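PDB 4F1V: putative alkaline phosphatase from Pseudomonas fluorescens, which binds phosphate with high affinity in the periplasm and is probably the solute-binding component of the PstSACB ABC transporter for phosphate import. Local coordinates for residues His58-Leu66 with Phe293-Tyr302; Glu144-Arg154 with Ala168-Ser176. All blocks are in the same frame, centred on the assembly; numbering follows the deposited sequence. Where two conformers were deposited one is given.

Contact 1: His58-Leu66 with Phe293-Tyr302. With PI (hydrogenphosphate ion), chain B.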
loop_
_atom_site.group_PDB
_atom_site.type_symbol
_atom_site.label_atom_id
_atom_site.label_comp_id
_atom_site.label_asym_id
_atom_site.label_seq_id
_atom_site.Cartn_x
_atom_site.Cartn_y
_atom_site.Cartn_z
ATOM N N HIS A 58 -16.045 9.700 -3.847
ATOM C CA HIS A 58 -15.689 9.698 -5.252
ATOM C C HIS A 58 -14.518 8.805 -5.595
ATOM O O HIS A 58 -14.402 8.374 -6.753
ATOM C CB HIS A 58 -15.427 11.148 -5.706
ATOM C CG HIS A 58 -16.612 12.034 -5.485
ATOM N ND1 HIS A 58 -16.773 12.759 -4.356
ATOM C CD2 HIS A 58 -17.745 12.168 -6.236
ATOM C CE1 HIS A 58 -17.939 13.359 -4.433
ATOM N NE2 HIS A 58 -18.592 12.975 -5.511
ATOM N N TRP A 59 -13.608 8.549 -4.637
ATOM C CA TRP A 59 -12.403 7.747 -4.928
ATOM C C TRP A 59 -11.861 7.238 -3.579
ATOM O O TRP A 59 -12.192 7.751 -2.519
ATOM C CB TRP A 59 -11.358 8.530 -5.688
ATOM C CG TRP A 59 -10.626 9.619 -5.006
ATOM C CD1 TRP A 59 -11.071 10.891 -4.755
ATOM C CD2 TRP A 59 -9.283 9.583 -4.473
ATOM N NE1 TRP A 59 -10.088 11.641 -4.122
ATOM C CE2 TRP A 59 -8.981 10.850 -3.947
ATOM C CE3 TRP A 59 -8.309 8.562 -4.397
ATOM C CZ2 TRP A 59 -7.720 11.156 -3.381
ATOM C CZ3 TRP A 59 -7.059 8.837 -3.842
ATOM C CH2 TRP A 59 -6.768 10.141 -3.352
ATOM N N ALA A 60 -10.964 6.242 -3.686
ATOM C CA ALA A 60 -10.254 5.735 -2.502
ATOM C C ALA A 60 -8.779 5.454 -2.828
ATOM O O ALA A 60 -8.427 5.068 -3.929
ATOM C CB ALA A 60 -10.885 4.499 -1.948
ATOM N N GLY A 61 -7.946 5.617 -1.799
ATOM C CA GLY A 61 -6.606 5.033 -1.792
ATOM C C GLY A 61 -6.639 3.681 -1.092
ATOM O O GLY A 61 -7.259 3.545 -0.050
ATOM N N SER A 62 -5.948 2.676 -1.643
ATOM C CA SER A 62 -5.887 1.372 -1.023
ATOM C C SER A 62 -4.576 0.676 -1.380
ATOM O O SER A 62 -4.201 0.661 -2.554
ATOM C CB SER A 62 -7.052 0.501 -1.497
ATOM O OG SER A 62 -7.029 -0.714 -0.780
ATOM N N ASP A 63 -3.914 0.065 -0.405
ATOM C CA ASP A 63 -2.820 -0.861 -0.650
ATOM C C ASP A 63 -3.274 -2.330 -0.505
ATOM O O ASP A 63 -2.433 -3.246 -0.543
ATOM C CB ASP A 63 -1.481 -0.547 0.109
ATOM C CG ASP A 63 -1.645 0.597 1.126
ATOM O OD1 ASP A 63 -1.314 1.744 0.828
ATOM O OD2 ASP A 63 -2.160 0.257 2.219
ATOM N N SER A 64 -4.578 -2.532 -0.370
ATOM C CA SER A 64 -5.225 -3.822 -0.472
ATOM C C SER A 64 -5.957 -3.927 -1.816
ATOM O O SER A 64 -6.779 -3.057 -2.153
ATOM C CB SER A 64 -6.250 -4.014 0.658
ATOM O OG SER A 64 -7.063 -5.135 0.456
ATOM N N LYS A 65 -5.718 -4.973 -2.587
ATOM C CA LYS A 65 -6.466 -5.165 -3.834
ATOM C C LYS A 65 -7.954 -5.391 -3.563
ATOM O O LYS A 65 -8.361 -5.970 -2.558
ATOM C CB LYS A 65 -5.939 -6.364 -4.600
ATOM C CG LYS A 65 -4.580 -6.072 -5.302
ATOM C CD LYS A 65 -4.172 -7.052 -6.358
ATOM C CE LYS A 65 -4.925 -7.192 -7.613
ATOM N NZ LYS A 65 -4.028 -7.968 -8.640
ATOM N N LEU A 66 -8.745 -4.946 -4.548
ATOM C CA LEU A 66 -10.151 -5.339 -4.578
ATOM C C LEU A 66 -10.265 -6.879 -4.756
ATOM O O LEU A 66 -9.649 -7.441 -5.661
ATOM C CB LEU A 66 -10.860 -4.590 -5.702
ATOM C CG LEU A 66 -11.036 -3.113 -5.412
ATOM C CD1 LEU A 66 -11.318 -2.358 -6.689
ATOM C CD2 LEU A 66 -12.204 -2.821 -4.436
ATOM N N PHE A 293 2.857 -2.246 -4.321
ATOM C CA PHE A 293 2.206 -1.037 -4.821
ATOM C C PHE A 293 1.091 -0.607 -3.895
ATOM O O PHE A 293 0.407 -1.420 -3.261
ATOM C CB PHE A 293 1.634 -1.226 -6.262
ATOM C CG PHE A 293 2.730 -1.416 -7.279
ATOM C CD1 PHE A 293 3.250 -2.676 -7.552
ATOM C CD2 PHE A 293 3.279 -0.308 -7.895
ATOM C CE1 PHE A 293 4.295 -2.821 -8.457
ATOM C CE2 PHE A 293 4.320 -0.460 -8.800
ATOM C CZ PHE A 293 4.815 -1.712 -9.108
ATOM N N THR A 294 0.886 0.721 -3.856
ATOM C CA THR A 294 -0.367 1.284 -3.307
ATOM C C THR A 294 -1.131 1.919 -4.465
ATOM O O THR A 294 -0.507 2.398 -5.417
ATOM C CB THR A 294 -0.076 2.251 -2.159
ATOM O OG1 THR A 294 -1.313 2.696 -1.613
ATOM C CG2 THR A 294 0.753 3.456 -2.545
ATOM N N ASN A 295 -2.463 1.891 -4.386
ATOM C CA ASN A 295 -3.347 2.029 -5.550
ATOM C C ASN A 295 -4.417 3.100 -5.353
ATOM O O ASN A 295 -4.719 3.541 -4.245
ATOM C CB ASN A 295 -4.028 0.672 -5.850
ATOM C CG ASN A 295 -3.009 -0.451 -5.748
ATOM O OD1 ASN A 295 -1.945 -0.396 -6.401
ATOM N ND2 ASN A 295 -3.321 -1.439 -4.981
ATOM N N LEU A 296 -4.998 3.481 -6.512
ATOM C CA LEU A 296 -6.196 4.365 -6.571
ATOM C C LEU A 296 -7.399 3.532 -7.034
ATOM O O LEU A 296 -7.266 2.634 -7.878
ATOM C CB LEU A 296 -5.993 5.447 -7.629
ATOM C CG LEU A 296 -4.731 6.328 -7.557
ATOM C CD1 LEU A 296 -4.703 7.355 -8.682
ATOM C CD2 LEU A 296 -4.582 6.975 -6.222
ATOM N N ILE A 297 -8.577 3.892 -6.532
ATOM C CA ILE A 297 -9.842 3.350 -6.991
ATOM C C ILE A 297 -10.759 4.545 -7.291
ATOM O O ILE A 297 -11.017 5.378 -6.419
ATOM C CB ILE A 297 -10.486 2.450 -5.938
ATOM C CG1 ILE A 297 -9.552 1.267 -5.583
ATOM C CG2 ILE A 297 -11.854 1.913 -6.429
ATOM C CD1 ILE A 297 -9.982 0.552 -4.292
ATOM N N PHE A 298 -11.200 4.637 -8.563
ATOM C CA PHE A 298 -12.055 5.707 -9.078
ATOM C C PHE A 298 -13.236 5.068 -9.848
ATOM O O PHE A 298 -13.249 3.874 -10.116
ATOM C CB PHE A 298 -11.272 6.639 -10.017
ATOM C CG PHE A 298 -10.435 7.701 -9.321
ATOM C CD1 PHE A 298 -9.211 7.407 -8.724
ATOM C CD2 PHE A 298 -10.924 8.998 -9.222
ATOM C CE1 PHE A 298 -8.481 8.413 -8.068
ATOM C CE2 PHE A 298 -10.210 9.972 -8.552
ATOM C CZ PHE A 298 -9.001 9.689 -7.999
ATOM N N SER A 299 -14.198 5.930 -10.232
ATOM C CA SER A 299 -15.194 5.543 -11.260
ATOM C C SER A 299 -14.749 6.005 -12.623
ATOM O O SER A 299 -14.155 7.084 -12.768
ATOM C CB SER A 299 -16.533 6.200 -10.876
ATOM O OG SER A 299 -17.562 5.712 -11.760
ATOM N N GLN A 300 -15.123 5.228 -13.648
ATOM C CA GLN A 300 -14.970 5.730 -15.012
ATOM C C GLN A 300 -15.917 6.923 -15.274
ATOM O O GLN A 300 -15.624 7.775 -16.081
ATOM C CB GLN A 300 -15.239 4.660 -16.038
ATOM C CG GLN A 300 -14.965 5.075 -17.459
ATOM C CD GLN A 300 -15.255 4.013 -18.504
ATOM O OE1 GLN A 300 -15.535 2.840 -18.199
ATOM N NE2 GLN A 300 -15.151 4.419 -19.754
ATOM N N CYS A 301 -17.083 6.924 -14.598
ATOM C CA CYS A 301 -18.156 7.850 -14.947
ATOM C C CYS A 301 -18.680 8.554 -13.673
ATOM O O CYS A 301 -18.875 7.917 -12.607
ATOM C CB CYS A 301 -19.338 7.133 -15.616
ATOM S SG CYS A 301 -18.905 6.074 -17.020
ATOM N N TYR A 302 -18.977 9.839 -13.831
ATOM C CA TYR A 302 -19.591 10.663 -12.808
ATOM C C TYR A 302 -20.787 11.376 -13.436
ATOM O O TYR A 302 -20.631 11.941 -14.520
ATOM C CB TYR A 302 -18.591 11.678 -12.184
ATOM C CG TYR A 302 -17.489 10.965 -11.430
ATOM C CD1 TYR A 302 -16.334 10.503 -12.072
ATOM C CD2 TYR A 302 -17.596 10.727 -10.059
ATOM C CE1 TYR A 302 -15.346 9.803 -11.406
ATOM C CE2 TYR A 302 -16.615 10.005 -9.362
ATOM C CZ TYR A 302 -15.474 9.549 -10.033
ATOM O OH TYR A 302 -14.483 8.821 -9.421
HETATM P P PI B . -3.194 1.124 5.273
HETATM O O1 PI B . -4.378 0.378 4.657
HETATM O O2 PI B . -3.664 2.203 6.251
HETATM O O3 PI B . -2.234 0.135 5.947
HETATM O O4 PI B . -2.434 1.856 4.132
HETATM O O HOH W 1 -1.280 -3.546 -3.515
#

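Contact 2: Glu144-Arg154 with Ala168-Ser176. With PI (hydrogenphosphate ion), chain B.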
loop_
_atom_site.group_PDB
_atom_site.type_symbol
_atom_site.label_atom_id
_atom_site.label_comp_id
_atom_site.label_asym_id
_atom_site.label_seq_id
_atom_site.Cartn_x
_atom_site.Cartn_y
_atom_site.Cartn_z
ATOM N N GLU A 144 -6.885 -3.266 12.347
ATOM C CA GLU A 144 -7.966 -3.142 11.371
ATOM C C GLU A 144 -7.493 -3.684 10.006
ATOM O O GLU A 144 -6.409 -4.179 9.831
ATOM C CB GLU A 144 -8.467 -1.689 11.280
ATOM C CG GLU A 144 -7.712 -0.683 10.466
ATOM C CD GLU A 144 -6.398 -0.167 11.031
ATOM O OE1 GLU A 144 -5.613 -0.899 11.669
ATOM O OE2 GLU A 144 -6.066 1.030 10.676
ATOM N N SER A 145 -8.418 -3.583 9.017
ATOM C CA SER A 145 -8.175 -4.079 7.690
ATOM C C SER A 145 -7.237 -3.087 6.972
ATOM O O SER A 145 -7.609 -1.970 6.631
ATOM C CB SER A 145 -9.494 -4.188 6.957
ATOM O OG SER A 145 -9.321 -4.590 5.610
ATOM N N SER A 146 -5.979 -3.543 6.777
ATOM C CA SER A 146 -4.881 -2.717 6.368
ATOM C C SER A 146 -4.201 -3.238 5.106
ATOM O O SER A 146 -3.858 -4.426 4.998
ATOM C CB SER A 146 -3.843 -2.704 7.518
ATOM O OG SER A 146 -2.559 -2.266 7.164
ATOM N N GLY A 147 -3.967 -2.303 4.188
ATOM C CA GLY A 147 -3.168 -2.612 3.019
ATOM C C GLY A 147 -1.689 -2.808 3.330
ATOM O O GLY A 147 -1.014 -3.603 2.627
ATOM N N THR A 148 -1.145 -2.119 4.316
ATOM C CA THR A 148 0.217 -2.384 4.761
ATOM C C THR A 148 0.328 -3.847 5.206
ATOM O O THR A 148 1.282 -4.583 4.869
ATOM C CB THR A 148 0.675 -1.469 5.879
ATOM O OG1 THR A 148 0.429 -0.086 5.535
ATOM C CG2 THR A 148 2.179 -1.614 6.119
ATOM N N THR A 149 -0.668 -4.307 5.967
ATOM C CA THR A 149 -0.709 -5.731 6.349
ATOM C C THR A 149 -0.740 -6.612 5.103
ATOM O O THR A 149 -0.032 -7.648 5.079
ATOM C CB THR A 149 -1.925 -6.051 7.235
ATOM O OG1 THR A 149 -1.768 -5.304 8.450
ATOM C CG2 THR A 149 -2.026 -7.554 7.532
ATOM N N GLU A 150 -1.563 -6.291 4.100
ATOM C CA GLU A 150 -1.606 -7.136 2.904
ATOM C C GLU A 150 -0.210 -7.179 2.237
ATOM O O GLU A 150 0.281 -8.261 1.877
ATOM C CB GLU A 150 -2.696 -6.644 1.947
ATOM C CG GLU A 150 -2.868 -7.606 0.749
ATOM C CD GLU A 150 -4.080 -7.227 -0.100
ATOM O OE1 GLU A 150 -5.217 -7.296 0.420
ATOM O OE2 GLU A 150 -3.882 -6.856 -1.309
ATOM N N LEU A 151 0.428 -6.020 2.050
ATOM C CA LEU A 151 1.737 -6.007 1.399
ATOM C C LEU A 151 2.765 -6.845 2.185
ATOM O O LEU A 151 3.612 -7.536 1.608
ATOM C CB LEU A 151 2.255 -4.564 1.248
ATOM C CG LEU A 151 1.495 -3.691 0.253
ATOM C CD1 LEU A 151 2.079 -2.297 0.270
ATOM C CD2 LEU A 151 1.512 -4.298 -1.141
ATOM N N PHE A 152 2.730 -6.724 3.500
ATOM C CA PHE A 152 3.694 -7.434 4.379
ATOM C C PHE A 152 3.438 -8.952 4.415
ATOM O O PHE A 152 4.374 -9.736 4.333
ATOM C CB PHE A 152 3.629 -6.807 5.772
ATOM C CG PHE A 152 4.643 -7.379 6.759
ATOM C CD1 PHE A 152 5.994 -7.410 6.494
ATOM C CD2 PHE A 152 4.211 -7.860 7.981
ATOM C CE1 PHE A 152 6.929 -7.881 7.382
ATOM C CE2 PHE A 152 5.137 -8.347 8.912
ATOM C CZ PHE A 152 6.466 -8.353 8.635
ATOM N N THR A 153 2.173 -9.317 4.564
ATOM C CA THR A 153 1.847 -10.748 4.616
ATOM C C THR A 153 2.037 -11.422 3.278
ATOM O O THR A 153 2.317 -12.627 3.248
ATOM C CB THR A 153 0.458 -11.013 5.209
ATOM O OG1 THR A 153 -0.585 -10.454 4.362
ATOM C CG2 THR A 153 0.341 -10.543 6.626
ATOM N N ARG A 154 1.981 -10.709 2.145
ATOM C CA ARG A 154 2.427 -11.315 0.873
ATOM C C ARG A 154 3.857 -11.801 0.990
ATOM O O ARG A 154 4.231 -12.883 0.488
ATOM C CB ARG A 154 2.261 -10.331 -0.292
ATOM C CG ARG A 154 0.779 -10.134 -0.686
ATOM C CD ARG A 154 0.657 -9.248 -1.946
ATOM N NE ARG A 154 -0.685 -8.881 -2.276
ATOM C CZ ARG A 154 -1.653 -9.711 -2.687
ATOM N NH1 ARG A 154 -1.365 -10.950 -3.008
ATOM N NH2 ARG A 154 -2.888 -9.204 -2.866
ATOM N N ALA A 168 -0.877 -16.584 5.996
ATOM C CA ALA A 168 -1.842 -16.299 4.923
ATOM C C ALA A 168 -1.699 -14.826 4.541
ATOM O O ALA A 168 -1.475 -13.936 5.366
ATOM C CB ALA A 168 -3.266 -16.584 5.414
ATOM N N VAL A 169 -1.925 -14.552 3.235
ATOM C CA VAL A 169 -2.138 -13.207 2.770
ATOM C C VAL A 169 -3.446 -12.667 3.284
ATOM O O VAL A 169 -4.503 -13.312 3.103
ATOM C CB VAL A 169 -2.110 -13.129 1.243
ATOM C CG1 VAL A 169 -2.312 -11.671 0.805
ATOM C CG2 VAL A 169 -0.807 -13.708 0.701
ATOM N N THR A 170 -3.451 -11.532 3.972
ATOM C CA THR A 170 -4.652 -10.984 4.591
ATOM C C THR A 170 -4.457 -9.481 4.793
ATOM O O THR A 170 -3.344 -8.977 4.785
ATOM C CB THR A 170 -4.945 -11.700 5.930
ATOM O OG1 THR A 170 -6.144 -11.207 6.462
ATOM C CG2 THR A 170 -3.792 -11.596 6.932
ATOM N N THR A 171 -5.573 -8.810 5.105
ATOM C CA THR A 171 -5.543 -7.422 5.579
ATOM C C THR A 171 -5.597 -7.325 7.098
ATOM O O THR A 171 -5.419 -6.235 7.624
ATOM C CB THR A 171 -6.670 -6.572 4.982
ATOM O OG1 THR A 171 -7.933 -6.948 5.531
ATOM C CG2 THR A 171 -6.701 -6.617 3.457
ATOM N N THR A 172 -5.823 -8.446 7.805
ATOM C CA THR A 172 -5.927 -8.448 9.270
ATOM C C THR A 172 -4.822 -9.334 9.844
ATOM O O THR A 172 -4.915 -10.575 9.867
ATOM C CB THR A 172 -7.302 -8.929 9.716
ATOM O OG1 THR A 172 -7.635 -10.183 9.156
ATOM C CG2 THR A 172 -8.399 -7.906 9.311
ATOM N N PHE A 173 -3.723 -8.700 10.277
ATOM C CA PHE A 173 -2.542 -9.481 10.730
ATOM C C PHE A 173 -2.913 -10.437 11.843
ATOM O O PHE A 173 -2.288 -11.482 11.937
ATOM C CB PHE A 173 -1.383 -8.522 11.129
ATOM C CG PHE A 173 -0.120 -9.310 11.489
ATOM C CD1 PHE A 173 0.238 -9.607 12.797
ATOM C CD2 PHE A 173 0.687 -9.817 10.479
ATOM C CE1 PHE A 173 1.343 -10.368 13.083
ATOM C CE2 PHE A 173 1.806 -10.581 10.777
ATOM C CZ PHE A 173 2.122 -10.876 12.045
ATOM N N GLY A 174 -3.873 -10.055 12.696
ATOM C CA GLY A 174 -4.270 -10.930 13.797
ATOM C C GLY A 174 -4.714 -12.317 13.423
ATOM O O GLY A 174 -4.716 -13.182 14.275
ATOM N N THR A 175 -5.014 -12.518 12.126
ATOM C CA THR A 175 -5.373 -13.885 11.649
ATOM C C THR A 175 -4.391 -14.396 10.627
ATOM O O THR A 175 -4.654 -15.470 10.017
ATOM C CB THR A 175 -6.836 -13.958 11.145
ATOM O OG1 THR A 175 -6.945 -12.980 10.074
ATOM C CG2 THR A 175 -7.777 -13.648 12.260
ATOM N N SER A 176 -3.279 -13.729 10.335
ATOM C CA SER A 176 -2.402 -14.176 9.272
ATOM C C SER A 176 -1.745 -15.547 9.598
ATOM O O SER A 176 -1.778 -16.463 8.739
ATOM C CB SER A 176 -1.292 -13.151 8.959
ATOM O OG SER A 176 -0.424 -13.631 7.986
HETATM P P PI B . -3.194 1.124 5.273
HETATM O O1 PI B . -4.378 0.378 4.657
HETATM O O2 PI B . -3.664 2.203 6.251
HETATM O O3 PI B . -2.234 0.135 5.947
HETATM O O4 PI B . -2.434 1.856 4.132
HETATM O O HOH W 2 -3.944 -5.792 10.053
#

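Contact 1: His58-Leu66 with Phe293-Tyr302
In the mixed sheet of one lobe of this Venus-flytrap protein, strand 59-62 runs antiparallel to strand 293-299, W59 packing on F298 at one end and D63 meeting T294 at the other. A60 with I297 and S62 with N295 are the hydrogen-bonded pairs; A60 N reaches I297 O at 2.9 Å. On the face bearing W59, L296 and F298, W59 CB sits over the F298 ring, 3.4 Å from its centroid, a CH-pi contact. With CG between backbone N and carbonyl carbon (chi1 70°), the indole is set alongside that phenyl, pointing the same way, its five-membered ring near parallel (7°) but barely overlapping. I297 CD1, on the face with A60 and S62, meets L66 from the following loop in the conformers described, aliphatics suited to a buried layer. Y302 OH donates to H58 O at 2.7 Å and accepts from S299 N, joining H58 to the strand end; a phenylalanine here would probably leave that carbonyl and amide without their shared mate. D63 OD2 lies 2.5 Å from PI O4, and T294 OG1 donates to D63 OD1 on its anti side, 2.6 Å away and 24° out of the carboxylate plane.

Contact 2: Glu144-Arg154 with Ala168-Ser176
S145 and S146, leading into helix 147-159, meet T171 of the loop 168-176, which packs along the helix. Among the polar contacts, S145 OG and T171 OG1 share a hydrogen bond of 2.7 Å, and S146 N donates to T171 O at 2.9 Å, nearly straight at 167°. Farther along, T170 N donates to T153 OG1 at 3.1 Å. That hydroxyl stands between backbone N and carbonyl carbon (chi1 64°), where it can also donate to T149 O one turn back; a threonine thus offers the loop an acceptor and its methyl to the apolar layer. Water 2 joins T149 OG1, T171 O and F173 N, and T149 OG1 is also hydrogen-bonded to Y207 OH.

Of the charged groups, R154 NH2 forms a salt bridge with E150 OE2 in the conformer described, and E150 also binds S64.

In the apolar layer, T149 CG2 lies 3.8 Å from F173 CB, and T153 CG2 comes to the edge of the F173 ring. V169 CG1 packs against R154 CG at 3.8 Å.

At the ligand, S146 is the N-cap: its OG accepts from T149 N and donates to PI O3 at 2.7 Å. G147 N and both T148 N and OG1 also bind the ion, a helix N-terminus well suited to an anion.

F152 of the helix stacks on Y207, just past strand 204-205, and meets F118 of helix 111-119 edge-to-face, while T148 and T149 touch R142 of strand 138-142.

Contacts 1 and 2, with centres about 18 Å apart, approach the hydrogenphosphate from the two lobes, and contact 2 is nested in the chain loop closed by contact 1. Beside the ion they pack closely, D63 OD2 lying 3.1 Å from G147 CA. S33, T9, L10 and R142 add further hydrogen bonds to the ion, and A8 and G32 also line the pocket. The two contacts also join directly: E150 probably accepts from S64 OG at its OE1 (2.8 Å) and from K65 N at its OE2 (2.9 Å). These bonds span the cleft beside the ligand, consistent with a flytrap closed on phosphate.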